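Local coordinates for probable eukaryotic D-amino acid tRNA deacylase, LMAJ005534AAA (Leishmania major, PDB 1TC5), which probably hydrolyses D-tyrosyl-tRNA(Tyr), releasing D-tyrosine and free tRNA and so perhaps guarding the cell against harmful D-tyrosine, at residues V40-L45 and D127-F132. Residues are numbered along the deposited sequence; the frame is centred on the assembly and turned at random.
Sequences VYIAFL and DRFCHF
The terminal methyl of I42 sits over the middle of one face of the F129 ring, a CH-pi contact in which CD1 lies 3.4 Å from the ring centroid and only 11° off its normal. All six ring carbons are therefore almost equally near the methyl: CE2 of F129 is closest to I42 CD1 at 3.4 Å, and F129 CE1 is still within 3.9 Å of it. The two side chains come from opposite directions to make this contact. CG1 of I42 stands anti to its backbone N (chi1 -173°) and the chain runs on extended, carrying CD1 away from the strand, while F129 likewise holds CG anti to its N (chi1 178°), which sends the ring from the helix toward the sheet. F44, two residues along the same strand face, meets the base of the F129 side chain, not its ring: its CZ comes 4.2 Å from CB of F129, which lies near the plane of the F44 ring, at its edge. The interface is wholly apolar and buried, and small, 143 Å² in all, with the I42 and F129 CA atoms 9.7 Å apart. F129 also touches V62 of helix 55-67, and I42 rests beside I96 on the adjoining parallel strand 93-98. Y41 points from the other face of strand 37-45, where its OH hydrogen-bonds Q16 of the second subunit. Helix 119-136 thus packs on one face of the central mixed sheet while the opposite face carries Y41 to the second subunit of the homodimer, the helix-on-sheet layering of an alpha/beta fold, in this highly divergent member of the DTD family.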
# COMPACT_ATOMS: atom_id res chain seq x y z
N VAL A 40 -6.63 3.17 -4.44
CA VAL A 40 -7.23 3.49 -3.16
C VAL A 40 -7.51 2.18 -2.44
O VAL A 40 -8.23 1.35 -2.98
CB VAL A 40 -8.58 4.22 -3.38
CG1 VAL A 40 -9.29 4.53 -2.07
CG2 VAL A 40 -8.40 5.49 -4.21
N TYR A 41 -6.92 1.99 -1.26
CA TYR A 41 -7.34 0.97 -0.31
C TYR A 41 -8.28 1.59 0.74
O TYR A 41 -7.97 2.62 1.31
CB TYR A 41 -6.13 0.39 0.42
CG TYR A 41 -5.11 -0.43 -0.35
CD1 TYR A 41 -5.28 -0.76 -1.67
CD2 TYR A 41 -3.94 -0.88 0.29
CE1 TYR A 41 -4.31 -1.51 -2.37
CE2 TYR A 41 -2.99 -1.63 -0.38
CZ TYR A 41 -3.18 -1.95 -1.72
OH TYR A 41 -2.23 -2.70 -2.41
N ILE A 42 -9.41 0.95 1.02
CA ILE A 42 -10.40 1.56 1.89
C ILE A 42 -10.94 0.61 2.97
O ILE A 42 -11.23 -0.56 2.73
CB ILE A 42 -11.57 2.15 1.01
CG1 ILE A 42 -12.57 2.95 1.85
CG2 ILE A 42 -12.27 1.06 0.18
CD1 ILE A 42 -13.38 3.91 0.97
N ALA A 43 -11.11 1.17 4.16
CA ALA A 43 -11.68 0.47 5.30
C ALA A 43 -12.61 1.43 6.01
O ALA A 43 -12.35 2.63 6.05
CB ALA A 43 -10.60 0.08 6.26
N PHE A 44 -13.67 0.86 6.56
CA PHE A 44 -14.69 1.58 7.27
C PHE A 44 -14.64 1.11 8.71
O PHE A 44 -14.89 -0.06 9.00
CB PHE A 44 -16.09 1.36 6.64
CG PHE A 44 -16.16 1.78 5.20
CD1 PHE A 44 -16.30 3.11 4.86
CD2 PHE A 44 -16.09 0.85 4.19
CE1 PHE A 44 -16.34 3.51 3.54
CE2 PHE A 44 -16.12 1.25 2.86
CZ PHE A 44 -16.24 2.58 2.54
N LEU A 45 -14.36 2.06 9.61
CA LEU A 45 -14.01 1.79 10.99
C LEU A 45 -15.02 2.43 11.93
O LEU A 45 -15.68 3.40 11.56
CB LEU A 45 -12.62 2.34 11.29
CG LEU A 45 -11.58 1.89 10.25
CD1 LEU A 45 -10.18 2.37 10.68
CD2 LEU A 45 -11.61 0.37 10.01
N ASP A 127 -20.09 -0.17 -1.45
CA ASP A 127 -20.89 -0.02 -2.65
C ASP A 127 -21.29 1.44 -2.91
O ASP A 127 -21.22 1.93 -4.03
CB ASP A 127 -22.13 -0.91 -2.53
CG ASP A 127 -22.90 -0.99 -3.81
OD1 ASP A 127 -22.38 -1.61 -4.76
OD2 ASP A 127 -24.03 -0.47 -3.95
N ARG A 128 -21.72 2.12 -1.85
CA ARG A 128 -22.18 3.50 -1.95
C ARG A 128 -21.02 4.41 -2.29
O ARG A 128 -21.14 5.30 -3.12
CB ARG A 128 -22.86 3.92 -0.65
CG ARG A 128 -23.70 5.16 -0.72
CD ARG A 128 -25.04 4.94 -1.39
NE ARG A 128 -25.79 6.20 -1.54
CZ ARG A 128 -26.56 6.51 -2.58
NH1 ARG A 128 -26.73 5.67 -3.61
NH2 ARG A 128 -27.19 7.67 -2.59
N PHE A 129 -19.88 4.15 -1.67
CA PHE A 129 -18.67 4.91 -1.91
C PHE A 129 -18.17 4.77 -3.35
O PHE A 129 -17.77 5.76 -3.95
CB PHE A 129 -17.58 4.50 -0.93
CG PHE A 129 -16.28 5.19 -1.14
CD1 PHE A 129 -16.04 6.42 -0.52
CD2 PHE A 129 -15.30 4.62 -1.94
CE1 PHE A 129 -14.82 7.07 -0.70
CE2 PHE A 129 -14.06 5.27 -2.12
CZ PHE A 129 -13.84 6.50 -1.51
N CYS A 130 -18.22 3.56 -3.91
CA CYS A 130 -17.80 3.33 -5.28
C CYS A 130 -18.77 4.01 -6.26
O CYS A 130 -18.34 4.57 -7.27
CB CYS A 130 -17.68 1.83 -5.58
SG CYS A 130 -16.37 0.92 -4.66
N HIS A 131 -20.07 3.94 -5.97
CA HIS A 131 -21.08 4.66 -6.76
C HIS A 131 -20.80 6.18 -6.83
O HIS A 131 -20.85 6.79 -7.91
CB HIS A 131 -22.48 4.39 -6.18
CG HIS A 131 -23.55 5.26 -6.77
ND1 HIS A 131 -23.77 5.35 -8.13
CD2 HIS A 131 -24.44 6.10 -6.18
CE1 HIS A 131 -24.76 6.20 -8.35
NE2 HIS A 131 -25.18 6.68 -7.19
N PHE A 132 -20.54 6.79 -5.68
CA PHE A 132 -20.28 8.22 -5.60
C PHE A 132 -19.04 8.60 -6.38
O PHE A 132 -19.00 9.66 -6.96
CB PHE A 132 -20.15 8.68 -4.14
CG PHE A 132 -21.46 8.74 -3.37
CD1 PHE A 132 -22.69 8.86 -4.02
CD2 PHE A 132 -21.44 8.72 -1.98
CE1 PHE A 132 -23.88 8.93 -3.29
CE2 PHE A 132 -22.62 8.79 -1.24
CZ PHE A 132 -23.84 8.91 -1.91